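PDB 2P3E: diaminopimelate decarboxylase from Aquifex aeolicus, which probably catalyses the pyridoxal 5'-phosphate-dependent decarboxylation of meso-diaminopimelate to L-lysine, the final step of lysine synthesis by the diaminopimelate pathway. Local coordinates for residues G89-A94 / V120-L125; R181-E186 / V223-S228; R390-L395 / V401-K406. One frame throughout, in Å; residues are numbered along the deposited sequence.

Contact 1: G89-A94 / V120-L125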
ATOM      1  N   GLY B  89      -7.558  15.894   1.164  1.00 13.04           N
ATOM      2  CA  GLY B  89      -6.592  15.668   2.244  1.00 12.54           C
ATOM      3  C   GLY B  89      -5.314  16.483   2.099  1.00 12.30           C
ATOM      4  O   GLY B  89      -4.766  16.972   3.096  1.00 12.52           O
ATOM      5  N   GLU B  90      -4.814  16.602   0.870  1.00 12.30           N
ATOM      6  CA  GLU B  90      -3.598  17.410   0.595  1.00 12.20           C
ATOM      7  C   GLU B  90      -3.884  18.907   0.698  1.00 12.43           C
ATOM      8  O   GLU B  90      -3.022  19.684   1.126  1.00 12.48           O
ATOM      9  CB  GLU B  90      -2.986  17.035  -0.762  1.00 12.69           C
ATOM     10  CG  GLU B  90      -2.578  15.543  -0.863  1.00 11.92           C
ATOM     11  CD  GLU B  90      -1.774  15.211  -2.120  1.00 13.25           C
ATOM     12  OE1 GLU B  90      -1.750  16.024  -3.089  1.00 14.24           O
ATOM     13  OE2 GLU B  90      -1.158  14.120  -2.132  1.00 13.29           O
ATOM     14  N   LEU B  91      -5.104  19.296   0.344  1.00 13.19           N
ATOM     15  CA  LEU B  91      -5.566  20.681   0.591  1.00 13.78           C
ATOM     16  C   LEU B  91      -5.502  21.003   2.095  1.00 14.23           C
ATOM     17  O   LEU B  91      -4.929  22.018   2.499  1.00 13.24           O
ATOM     18  CB  LEU B  91      -6.976  20.899   0.049  1.00 12.86           C
ATOM     19  CG  LEU B  91      -7.569  22.312   0.291  1.00 14.90           C
ATOM     20  CD1 LEU B  91      -6.794  23.408  -0.465  1.00 14.01           C
ATOM     21  CD2 LEU B  91      -9.051  22.368  -0.057  1.00 14.30           C
ATOM     22  N   TYR B  92      -6.105  20.125   2.894  1.00 15.37           N
ATOM     23  CA  TYR B  92      -6.095  20.222   4.367  1.00 16.70           C
ATOM     24  C   TYR B  92      -4.669  20.349   4.861  1.00 17.12           C
ATOM     25  O   TYR B  92      -4.349  21.250   5.643  1.00 17.63           O
ATOM     26  CB  TYR B  92      -6.820  19.000   4.965  1.00 17.03           C
ATOM     27  CG  TYR B  92      -6.377  18.529   6.346  1.00 18.93           C
ATOM     28  CD1 TYR B  92      -7.082  18.901   7.491  1.00 20.74           C
ATOM     29  CD2 TYR B  92      -5.282  17.668   6.493  1.00 19.44           C
ATOM     30  CE1 TYR B  92      -6.696  18.464   8.763  1.00 20.72           C
ATOM     31  CE2 TYR B  92      -4.871  17.235   7.762  1.00 22.22           C
ATOM     32  CZ  TYR B  92      -5.589  17.636   8.885  1.00 20.65           C
ATOM     33  OH  TYR B  92      -5.195  17.183  10.123  1.00 22.56           O
ATOM     34  N   LEU B  93      -3.810  19.460   4.365  1.00 17.62           N
ATOM     35  CA  LEU B  93      -2.418  19.410   4.762  1.00 18.43           C
ATOM     36  C   LEU B  93      -1.662  20.672   4.383  1.00 18.47           C
ATOM     37  O   LEU B  93      -0.956  21.255   5.215  1.00 18.54           O
ATOM     38  CB  LEU B  93      -1.782  18.191   4.126  1.00 18.95           C
ATOM     39  CG  LEU B  93      -0.460  17.661   4.643  1.00 20.95           C
ATOM     40  CD1 LEU B  93      -0.627  17.009   6.016  1.00 19.83           C
ATOM     41  CD2 LEU B  93      -0.063  16.652   3.618  1.00 22.96           C
ATOM     42  N   ALA B  94      -1.835  21.125   3.139  1.00 18.41           N
ATOM     43  CA  ALA B  94      -1.151  22.344   2.675  1.00 18.60           C
ATOM     44  C   ALA B  94      -1.556  23.525   3.566  1.00 19.37           C
ATOM     45  O   ALA B  94      -0.698  24.289   4.027  1.00 18.85           O
ATOM     46  CB  ALA B  94      -1.497  22.629   1.193  1.00 17.74           C
ATOM     47  N   VAL B 120     -12.803  25.290  -4.186  1.00 18.97           N
ATOM     48  CA  VAL B 120     -13.402  26.511  -4.761  1.00 19.63           C
ATOM     49  C   VAL B 120     -13.571  27.532  -3.643  1.00 19.66           C
ATOM     50  O   VAL B 120     -13.135  28.672  -3.764  1.00 19.84           O
ATOM     51  CB  VAL B 120     -14.736  26.215  -5.491  1.00 19.01           C
ATOM     52  CG1 VAL B 120     -15.487  27.505  -5.833  1.00 19.81           C
ATOM     53  CG2 VAL B 120     -14.466  25.419  -6.760  1.00 19.11           C
ATOM     54  N   ASP B 121     -14.171  27.090  -2.541  1.00 20.44           N
ATOM     55  CA  ASP B 121     -14.326  27.922  -1.341  1.00 20.75           C
ATOM     56  C   ASP B 121     -13.011  28.485  -0.802  1.00 20.68           C
ATOM     57  O   ASP B 121     -12.960  29.641  -0.344  1.00 20.02           O
ATOM     58  CB  ASP B 121     -15.046  27.130  -0.249  1.00 21.77           C
ATOM     59  CG  ASP B 121     -15.917  28.007   0.607  0.90 24.30           C
ATOM     60  OD1 ASP B 121     -15.427  28.455   1.660  1.00 29.14           O
ATOM     61  OD2 ASP B 121     -17.073  28.273   0.214  0.30 26.54           O
ATOM     62  N   SER B 122     -11.941  27.680  -0.872  1.00 19.62           N
ATOM     63  CA  SER B 122     -10.633  28.110  -0.428  1.00 19.68           C
ATOM     64  C   SER B 122      -9.994  29.116  -1.391  1.00 19.49           C
ATOM     65  O   SER B 122      -8.961  29.680  -1.070  1.00 19.38           O
ATOM     66  CB  SER B 122      -9.696  26.910  -0.229  1.00 19.82           C
ATOM     67  OG  SER B 122     -10.190  26.049   0.794  1.00 21.23           O
ATOM     68  N   GLU B 123     -10.614  29.330  -2.555  1.00 18.88           N
ATOM     69  CA  GLU B 123     -10.064  30.235  -3.581  1.00 19.38           C
ATOM     70  C   GLU B 123      -8.616  29.865  -3.984  1.00 18.31           C
ATOM     71  O   GLU B 123      -7.714  30.704  -3.974  1.00 17.64           O
ATOM     72  CB  GLU B 123     -10.167  31.704  -3.122  1.00 19.49           C
ATOM     73  CG  GLU B 123     -11.603  32.196  -2.936  1.00 22.95           C
ATOM     74  CD  GLU B 123     -12.303  32.618  -4.248  1.00 29.06           C
ATOM     75  OE1 GLU B 123     -11.748  32.457  -5.365  1.00 30.16           O
ATOM     76  OE2 GLU B 123     -13.433  33.130  -4.161  1.00 31.08           O
ATOM     77  N   ILE B 124      -8.400  28.597  -4.332  1.00 17.54           N
ATOM     78  CA  ILE B 124      -7.052  28.144  -4.717  1.00 16.93           C
ATOM     79  C   ILE B 124      -6.652  28.843  -6.021  1.00 16.83           C
ATOM     80  O   ILE B 124      -7.522  29.381  -6.716  1.00 17.14           O
ATOM     81  CB  ILE B 124      -6.956  26.599  -4.847  1.00 17.22           C
ATOM     82  CG1 ILE B 124      -7.901  26.084  -5.940  1.00 17.74           C
ATOM     83  CG2 ILE B 124      -7.218  25.927  -3.486  1.00 15.11           C
ATOM     84  CD1 ILE B 124      -7.564  24.687  -6.439  1.00 18.42           C
ATOM     85  N   LEU B 125      -5.357  28.843  -6.338  1.00 16.27           N
ATOM     86  CA  LEU B 125      -4.835  29.557  -7.504  1.00 15.75           C
ATOM     87  C   LEU B 125      -5.479  29.061  -8.800  1.00 16.18           C
ATOM     88  O   LEU B 125      -5.968  29.861  -9.617  1.00 14.88           O
ATOM     89  CB  LEU B 125      -3.303  29.447  -7.569  1.00 15.52           C
ATOM     90  CG  LEU B 125      -2.587  30.211  -8.688  1.00 17.41           C
ATOM     91  CD1 LEU B 125      -2.844  31.747  -8.612  1.00 16.83           C
ATOM     92  CD2 LEU B 125      -1.093  29.922  -8.647  1.00 15.65           C
TER
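Leu91 of helix 88-96 makes both touches across this contact, one with each methyl of its forked end. CD1 meets the branch methyl CG2 of Ile124 at 4.0 Å, the two side chains crossing obliquely, while CD2 comes to 3.9 Å from Ser122 OG. The leucine has CG anti to its backbone nitrogen (chi1 178°), which carries the fork outward from the helix, with one methyl for each partner. On the other side, Ile124 keeps CG2 beside its own backbone nitrogen and turns this methyl, not the longer CG1 arm, to Leu91.

The serine oxygen is beside the leucine methyl but has its polar partners elsewhere: it is hydrogen-bonded to Asp118 O, one turn earlier in the chain, and to Lys95 NZ. The leucine therefore packs against a hydroxyl that is already satisfied. What places Ser122 and Ile124 together is the helix end between them. Glu123 takes a positive phi of 55° in a Schellman motif, its N bonded to Val120 O at 2.9 Å, and the chain turns inward so that Ile124 can bury its side chain.

Beneath the pair lies strand 104-106, whose Ile104 touches both Leu91 and Ile124; Ile85 of strand 82-85 adds to the support of the leucine. Along the outer side of helix 88-96, Tyr92 meets Tyr410 and Asp411 of the second subunit. Successive helices packed over parallel strands in this way are characteristic of the alpha/beta (TIM-type) barrel that forms the pyridoxal-binding domain of these decarboxylases.

Contact 2: R181-E186 / V223-S228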
ATOM      1  N   ARG B 181      -3.692  18.645 -29.199  1.00 32.80           N
ATOM      2  CA  ARG B 181      -4.270  18.934 -30.504  1.00 33.27           C
ATOM      3  C   ARG B 181      -5.788  19.142 -30.422  1.00 33.40           C
ATOM      4  O   ARG B 181      -6.416  19.606 -31.385  1.00 33.76           O
ATOM      5  CB  ARG B 181      -3.914  17.816 -31.493  1.00 33.17           C
ATOM      6  CG  ARG B 181      -2.411  17.613 -31.681  1.00 34.19           C
ATOM      7  CD  ARG B 181      -2.109  16.369 -32.506  1.00 35.39           C
ATOM      8  CZ  ARG B 181      -1.592  13.164 -31.808  0.80 39.47           C
ATOM      9  NH1 ARG B 181      -0.527  12.391 -31.989  0.20 39.20           N
ATOM     10  NH2 ARG B 181      -2.687  12.653 -31.252  0.80 39.09           N
ATOM     11  N   GLU B 182      -6.366  18.805 -29.269  1.00 33.47           N
ATOM     12  CA  GLU B 182      -7.808  18.930 -29.028  1.00 33.13           C
ATOM     13  C   GLU B 182      -8.125  19.799 -27.802  1.00 33.36           C
ATOM     14  O   GLU B 182      -9.296  19.933 -27.405  1.00 33.73           O
ATOM     15  CB  GLU B 182      -8.420  17.539 -28.843  1.00 33.44           C
ATOM     16  CG  GLU B 182      -8.465  16.693 -30.110  0.10 33.06           C
ATOM     17  N   ALA B 183      -7.088  20.392 -27.204  1.00 32.49           N
ATOM     18  CA  ALA B 183      -7.249  21.200 -25.991  1.00 31.60           C
ATOM     19  C   ALA B 183      -7.936  22.529 -26.281  1.00 31.33           C
ATOM     20  O   ALA B 183      -8.629  23.084 -25.421  1.00 30.92           O
ATOM     21  CB  ALA B 183      -5.904  21.432 -25.325  1.00 31.39           C
ATOM     22  N   GLN B 184      -7.759  23.035 -27.497  1.00 31.06           N
ATOM     23  CA  GLN B 184      -8.327  24.330 -27.848  1.00 31.02           C
ATOM     24  C   GLN B 184      -9.858  24.288 -27.845  1.00 30.45           C
ATOM     25  O   GLN B 184     -10.511  25.270 -27.478  1.00 29.61           O
ATOM     26  CB  GLN B 184      -7.773  24.814 -29.185  1.00 31.76           C
ATOM     27  CG  GLN B 184      -7.583  26.323 -29.234  1.00 33.33           C
ATOM     28  CD  GLN B 184      -6.676  26.766 -30.351  1.00 36.69           C
ATOM     29  OE1 GLN B 184      -7.123  27.405 -31.299  1.00 38.71           O
ATOM     30  NE2 GLN B 184      -5.393  26.426 -30.254  1.00 37.89           N
ATOM     31  N   LYS B 185     -10.411  23.135 -28.235  1.00 30.08           N
ATOM     32  CA  LYS B 185     -11.855  22.880 -28.170  1.00 30.33           C
ATOM     33  C   LYS B 185     -12.398  22.914 -26.746  1.00 29.13           C
ATOM     34  O   LYS B 185     -13.505  23.405 -26.510  1.00 28.88           O
ATOM     35  CB  LYS B 185     -12.211  21.542 -28.834  1.00 30.68           C
ATOM     36  CG  LYS B 185     -12.235  21.596 -30.368  1.00 31.75           C
ATOM     37  CD  LYS B 185     -12.750  20.285 -30.957  1.00 34.29           C
ATOM     38  CE  LYS B 185     -11.606  19.316 -31.295  1.00 37.76           C
ATOM     39  NZ  LYS B 185     -12.130  18.057 -31.914  1.00 37.59           N
ATOM     40  N   GLU B 186     -11.622  22.395 -25.796  1.00 27.86           N
ATOM     41  CA  GLU B 186     -11.997  22.502 -24.394  1.00 27.27           C
ATOM     42  C   GLU B 186     -11.901  23.922 -23.848  1.00 25.88           C
ATOM     43  O   GLU B 186     -12.689  24.291 -22.989  1.00 26.04           O
ATOM     44  CB  GLU B 186     -11.197  21.521 -23.519  1.00 27.67           C
ATOM     45  CG  GLU B 186     -11.796  20.117 -23.513  1.00 30.16           C
ATOM     46  CD  GLU B 186     -11.114  19.191 -22.534  1.00 33.21           C
ATOM     47  OE1 GLU B 186     -10.997  19.534 -21.328  1.00 33.11           O
ATOM     48  OE2 GLU B 186     -10.694  18.098 -22.976  1.00 36.38           O
ATOM     49  N   VAL B 223       3.891  26.329 -25.364  1.00 19.38           N
ATOM     50  CA  VAL B 223       4.175  27.718 -25.762  1.00 19.70           C
ATOM     51  C   VAL B 223       3.371  28.069 -27.020  1.00 19.45           C
ATOM     52  O   VAL B 223       2.776  29.148 -27.106  1.00 19.52           O
ATOM     53  CB  VAL B 223       5.698  27.962 -25.994  1.00 19.73           C
ATOM     54  CG1 VAL B 223       5.954  29.305 -26.734  1.00 19.47           C
ATOM     55  CG2 VAL B 223       6.439  27.950 -24.669  1.00 20.59           C
ATOM     56  N   SER B 224       3.357  27.157 -27.986  1.00 19.69           N
ATOM     57  CA  SER B 224       2.518  27.319 -29.184  1.00 20.12           C
ATOM     58  C   SER B 224       1.027  27.416 -28.856  1.00 19.60           C
ATOM     59  O   SER B 224       0.326  28.256 -29.432  1.00 18.47           O
ATOM     60  CB  SER B 224       2.755  26.187 -30.179  1.00 20.30           C
ATOM     61  OG  SER B 224       4.147  26.142 -30.491  1.00 24.47           O
ATOM     62  N   LEU B 225       0.538  26.556 -27.956  1.00 18.83           N
ATOM     63  CA  LEU B 225      -0.857  26.664 -27.512  1.00 18.85           C
ATOM     64  C   LEU B 225      -1.111  28.017 -26.847  1.00 18.99           C
ATOM     65  O   LEU B 225      -2.144  28.646 -27.084  1.00 19.28           O
ATOM     66  CB  LEU B 225      -1.253  25.531 -26.542  1.00 18.79           C
ATOM     67  CG  LEU B 225      -2.723  25.531 -26.058  1.00 19.07           C
ATOM     68  CD1 LEU B 225      -3.735  25.424 -27.218  1.00 18.02           C
ATOM     69  CD2 LEU B 225      -2.944  24.387 -25.071  1.00 20.25           C
ATOM     70  N   TYR B 226      -0.174  28.449 -26.011  1.00 19.27           N
ATOM     71  CA  TYR B 226      -0.272  29.746 -25.341  1.00 20.11           C
ATOM     72  C   TYR B 226      -0.420  30.877 -26.370  1.00 20.69           C
ATOM     73  O   TYR B 226      -1.292  31.735 -26.236  1.00 20.51           O
ATOM     74  CB  TYR B 226       0.961  29.961 -24.473  1.00 19.93           C
ATOM     75  CG  TYR B 226       1.190  31.375 -23.989  1.00 20.40           C
ATOM     76  CD1 TYR B 226       0.577  31.838 -22.829  1.00 21.02           C
ATOM     77  CD2 TYR B 226       2.042  32.248 -24.683  1.00 21.99           C
ATOM     78  CE1 TYR B 226       0.802  33.121 -22.357  1.00 20.69           C
ATOM     79  CE2 TYR B 226       2.254  33.560 -24.226  1.00 21.04           C
ATOM     80  CZ  TYR B 226       1.635  33.967 -23.052  1.00 21.87           C
ATOM     81  OH  TYR B 226       1.815  35.225 -22.572  1.00 22.62           O
ATOM     82  N   GLU B 227       0.433  30.856 -27.392  1.00 21.19           N
ATOM     83  CA  GLU B 227       0.394  31.876 -28.442  1.00 22.77           C
ATOM     84  C   GLU B 227      -0.944  31.882 -29.152  1.00 22.51           C
ATOM     85  O   GLU B 227      -1.525  32.937 -29.358  1.00 22.69           O
ATOM     86  CB  GLU B 227       1.507  31.648 -29.456  1.00 22.99           C
ATOM     87  CG  GLU B 227       2.872  31.855 -28.861  1.00 27.94           C
ATOM     88  CD  GLU B 227       3.233  33.325 -28.705  0.70 32.47           C
ATOM     89  OE1 GLU B 227       2.663  34.153 -29.466  1.00 35.76           O
ATOM     90  OE2 GLU B 227       4.087  33.642 -27.835  1.00 32.52           O
ATOM     91  N   SER B 228      -1.421  30.696 -29.513  1.00 22.58           N
ATOM     92  CA  SER B 228      -2.703  30.541 -30.176  1.00 23.23           C
ATOM     93  C   SER B 228      -3.890  31.023 -29.318  1.00 23.27           C
ATOM     94  O   SER B 228      -4.774  31.730 -29.821  1.00 23.76           O
ATOM     95  CB  SER B 228      -2.874  29.082 -30.587  1.00 23.39           C
ATOM     96  OG  SER B 228      -4.067  28.917 -31.324  1.00 26.79           O
TER
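Gln184 reaches over Leu225 to Ser228, and these three residues carry most of the contact between helices 183-191 and 214-231. The glutamine chain is extended beyond CG, with an uncommon first torsion (chi1 -145°), and the glutamine and leucine chains run antiparallel to each other as they pass. Its amide nitrogen does double duty: NE2 of Gln184 lies 3.6 Å from the methyl CD1 of Leu225 and is hydrogen-bonded to Ser228 OG at 3.0 Å. That bond is weak, bent to 123° at the hydrogen, and should direct the amide only loosely. With OG anti to the backbone nitrogen (chi1 -176°), the Ser228 hydroxyl is turned to the glutamine amide.

The two helices are neighbours on the outside of the alpha/beta barrel, joined in the chain through the parallel strand 196-202, and the contact is a local example of how such helices fit side by side. Leu225 works on the barrel side of the polar pair. Its other methyl, CD2, stands 4.2 Å from Ala183 CB, and both residues rest on Val155 of strand 149-156. At the outer side the seam is partly exposed, and there Gln184 also packs against Lys232 in the loop after helix 214-231.

Contact 3: R390-L395 / V401-K406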
ATOM      1  N   ARG B 390       3.197   1.527  11.372  1.00 11.89           N
ATOM      2  CA  ARG B 390       4.157   2.214  10.520  1.00 11.94           C
ATOM      3  C   ARG B 390       5.286   2.865  11.322  1.00 12.22           C
ATOM      4  O   ARG B 390       5.193   3.044  12.545  1.00 12.50           O
ATOM      5  CB  ARG B 390       3.465   3.233   9.606  1.00 10.62           C
ATOM      6  CG  ARG B 390       2.481   2.574   8.619  1.00 12.23           C
ATOM      7  CD  ARG B 390       1.804   3.579   7.701  1.00 11.32           C
ATOM      8  NE  ARG B 390       0.873   4.456   8.432  1.00 13.35           N
ATOM      9  CZ  ARG B 390      -0.157   5.086   7.874  1.00 14.42           C
ATOM     10  NH1 ARG B 390      -0.397   4.940   6.572  1.00 14.27           N
ATOM     11  NH2 ARG B 390      -0.950   5.865   8.611  1.00 12.04           N
ATOM     12  N   ALA B 391       6.356   3.188  10.605  1.00 12.20           N
ATOM     13  CA  ALA B 391       7.617   3.622  11.187  1.00 11.72           C
ATOM     14  C   ALA B 391       7.513   5.001  11.818  1.00 11.30           C
ATOM     15  O   ALA B 391       6.690   5.825  11.394  1.00 10.63           O
ATOM     16  CB  ALA B 391       8.679   3.654  10.093  1.00 12.34           C
ATOM     17  N   ALA B 392       8.392   5.262  12.796  1.00 10.93           N
ATOM     18  CA  ALA B 392       8.631   6.638  13.259  1.00 11.05           C
ATOM     19  C   ALA B 392       9.341   7.406  12.127  1.00 10.48           C
ATOM     20  O   ALA B 392      10.005   6.800  11.280  1.00  9.02           O
ATOM     21  CB  ALA B 392       9.492   6.650  14.526  1.00 10.90           C
ATOM     22  N   GLU B 393       9.170   8.727  12.126  1.00  9.83           N
ATOM     23  CA  GLU B 393       9.893   9.607  11.225  1.00 10.72           C
ATOM     24  C   GLU B 393      10.653  10.687  12.029  1.00 10.45           C
ATOM     25  O   GLU B 393      10.089  11.335  12.894  1.00 10.15           O
ATOM     26  CB  GLU B 393       8.931  10.292  10.261  1.00  9.73           C
ATOM     27  CG  GLU B 393       8.264   9.341   9.227  1.00 11.30           C
ATOM     28  CD  GLU B 393       7.358  10.106   8.242  1.00 11.37           C
ATOM     29  OE1 GLU B 393       6.344  10.729   8.679  1.00 10.53           O
ATOM     30  OE2 GLU B 393       7.640  10.086   7.025  1.00 11.51           O
ATOM     31  N   VAL B 394      11.924  10.886  11.713  1.00 12.02           N
ATOM     32  CA  VAL B 394      12.737  11.897  12.410  1.00 12.23           C
ATOM     33  C   VAL B 394      13.368  12.821  11.379  1.00 12.63           C
ATOM     34  O   VAL B 394      13.647  12.403  10.260  1.00 12.53           O
ATOM     35  CB  VAL B 394      13.838  11.256  13.306  1.00 12.29           C
ATOM     36  CG1 VAL B 394      13.203  10.452  14.452  1.00 11.64           C
ATOM     37  CG2 VAL B 394      14.729  10.344  12.503  1.00 13.04           C
ATOM     38  N   LEU B 395      13.559  14.075  11.765  1.00 12.54           N
ATOM     39  CA  LEU B 395      14.142  15.102  10.910  1.00 12.96           C
ATOM     40  C   LEU B 395      15.428  15.624  11.569  1.00 14.79           C
ATOM     41  O   LEU B 395      15.396  16.154  12.700  1.00 15.51           O
ATOM     42  CB  LEU B 395      13.161  16.251  10.717  1.00 13.46           C
ATOM     43  CG  LEU B 395      13.609  17.495   9.913  1.00 11.68           C
ATOM     44  CD1 LEU B 395      13.769  17.148   8.445  1.00 13.25           C
ATOM     45  CD2 LEU B 395      12.589  18.600  10.103  1.00 12.85           C
ATOM     46  N   VAL B 401      17.994  16.742  16.315  1.00 18.84           N
ATOM     47  CA  VAL B 401      16.871  15.967  15.755  1.00 19.08           C
ATOM     48  C   VAL B 401      15.519  16.390  16.292  1.00 18.39           C
ATOM     49  O   VAL B 401      15.392  16.782  17.450  1.00 18.97           O
ATOM     50  CB  VAL B 401      17.022  14.417  15.941  1.00 19.39           C
ATOM     51  CG1 VAL B 401      18.337  13.939  15.431  1.00 21.02           C
ATOM     52  CG2 VAL B 401      16.849  13.996  17.412  1.00 20.44           C
ATOM     53  N   LYS B 402      14.504  16.294  15.437  1.00 16.75           N
ATOM     54  CA  LYS B 402      13.137  16.424  15.855  1.00 16.84           C
ATOM     55  C   LYS B 402      12.363  15.165  15.460  1.00 15.66           C
ATOM     56  O   LYS B 402      12.493  14.660  14.342  1.00 14.41           O
ATOM     57  CB  LYS B 402      12.484  17.655  15.198  1.00 17.31           C
ATOM     58  CG  LYS B 402      13.038  18.993  15.659  1.00 19.78           C
ATOM     59  CD  LYS B 402      12.292  20.178  15.001  1.00 22.18           C
ATOM     60  CE  LYS B 402      12.511  20.143  13.480  1.00 27.70           C
ATOM     61  NZ  LYS B 402      12.430  21.479  12.745  1.00 32.86           N
ATOM     62  N   LEU B 403      11.565  14.656  16.385  1.00 14.85           N
ATOM     63  CA  LEU B 403      10.641  13.597  16.060  1.00 14.47           C
ATOM     64  C   LEU B 403       9.475  14.222  15.296  1.00 14.36           C
ATOM     65  O   LEU B 403       8.799  15.112  15.830  1.00 14.74           O
ATOM     66  CB  LEU B 403      10.176  12.864  17.336  1.00 14.80           C
ATOM     67  CG  LEU B 403       9.236  11.653  17.187  1.00 13.42           C
ATOM     68  CD1 LEU B 403       9.953  10.524  16.410  1.00 14.19           C
ATOM     69  CD2 LEU B 403       8.827  11.158  18.570  1.00 14.23           C
ATOM     70  N   ILE B 404       9.282  13.822  14.035  1.00 12.85           N
ATOM     71  CA  ILE B 404       8.220  14.438  13.211  1.00 11.90           C
ATOM     72  C   ILE B 404       7.003  13.500  12.927  1.00 11.93           C
ATOM     73  O   ILE B 404       5.958  13.945  12.431  1.00 12.05           O
ATOM     74  CB  ILE B 404       8.786  15.103  11.912  1.00 11.97           C
ATOM     75  CG1 ILE B 404       9.524  14.072  11.042  1.00 12.00           C
ATOM     76  CG2 ILE B 404       9.711  16.279  12.265  1.00 11.59           C
ATOM     77  CD1 ILE B 404       9.698  14.498   9.597  1.00 13.07           C
ATOM     78  N   ARG B 405       7.139  12.230  13.297  1.00 11.54           N
ATOM     79  CA  ARG B 405       5.999  11.309  13.395  1.00 12.14           C
ATOM     80  C   ARG B 405       6.323  10.217  14.402  1.00 11.95           C
ATOM     81  O   ARG B 405       7.316   9.515  14.250  1.00 12.04           O
ATOM     82  CB  ARG B 405       5.647  10.681  12.034  1.00 11.75           C
ATOM     83  CG  ARG B 405       4.292   9.941  12.074  1.00 10.82           C
ATOM     84  CD  ARG B 405       3.939   9.251  10.755  1.00 11.23           C
ATOM     85  NE  ARG B 405       2.725   8.438  10.936  1.00 10.74           N
ATOM     86  CZ  ARG B 405       1.495   8.810  10.587  1.00  9.30           C
ATOM     87  NH1 ARG B 405       1.273   9.982  10.005  1.00  9.67           N
ATOM     88  NH2 ARG B 405       0.481   7.973  10.780  1.00 11.01           N
ATOM     89  N   LYS B 406       5.492  10.087  15.435  1.00 12.62           N
ATOM     90  CA  LYS B 406       5.665   9.010  16.419  1.00 13.59           C
ATOM     91  C   LYS B 406       5.402   7.677  15.726  1.00 13.54           C
ATOM     92  O   LYS B 406       4.589   7.602  14.790  1.00 12.51           O
ATOM     93  CB  LYS B 406       4.689   9.159  17.584  1.00 14.58           C
ATOM     94  CG  LYS B 406       4.909  10.433  18.460  1.00 17.22           C
ATOM     95  CD  LYS B 406       3.782  10.549  19.539  1.00 18.68           C
ATOM     96  CE  LYS B 406       2.397  10.810  18.906  1.00 21.97           C
ATOM     97  NZ  LYS B 406       1.352  11.306  19.884  1.00 23.50           N
TER
HETATM   98  O   HOH W   1       4.069   6.373  12.401  1.00 11.97           O
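Glu393 and Arg405 lie on the same face of a two-stranded hairpin, yet the acid meets the arginine's aliphatic chain, not its charged end. Glu393 OE1 sits 3.4 Å from Arg405 CB, with the carboxylate and guanidinium planes 69° apart. The carboxylate is bonded instead to Tyr39 OH and Asn69 ND2. With an alanine in place of Glu393, Tyr39 OH would probably lose its carboxylate partner and Asn69 ND2 one of its two acceptors, the other being Ile404 O, and a gap would open beside the arginine chain.

Because Arg405 is extended from CG to NE, it carries its guanidinium toward that of Arg390. The planes are 87° apart, with Arg390 NH2 3.3 Å from Arg405 NH2; Glu408 forms salt bridges with both arginines and probably offsets their charge. A water lies in the plane of the Arg405 guanidinium, accepting from NE and donating to Ala391 O and Lys406 O.

Farther along, Leu395 and Lys402 run side by side in the same direction, Leu395 CD2 lying 3.7 Å from Lys402 CE. On the opposite face Val394 CG1 meets Leu403 CD1 at 3.8 Å. Ile404 is the extra residue between the Val394/Leu403 and Glu393/Arg405 pairs, and its CG2 packs 3.8 Å from Leu395 CB.

The backbone explains the insertion. Glu393 O accepts from Ile404 N at 2.9 Å and from Arg405 N at 3.1 Å, both on the same face of the carbonyl plane. Arg405 NH1 and Ile404 O bond to Ile413 and Ser417 of the second subunit. Two residues facing one across antiparallel strands make a classic beta bulge, here in a beta hairpin at the dimer interface.

The three contacts follow one another along the chain without overlap. Contacts 1 and 2 both belong to the pyridoxal-binding barrel, with centres 27 Å apart and nearest atoms about 14 Å apart; on its outside contact 1 joins a helix to the end of the next helix and its following loop, contact 2 two helices. Contact 3 belongs to the mixed sheet instead, where its hairpin pairs with strand 36-40. Its centre is 26 Å from that of contact 1 and 46 Å from that of contact 2, on the opposite side of the chain's centre. Contacts 1 and 3, about 8 Å apart at their nearest atoms, both touch the second subunit, so barrel and sheet domain share in building the homodimer.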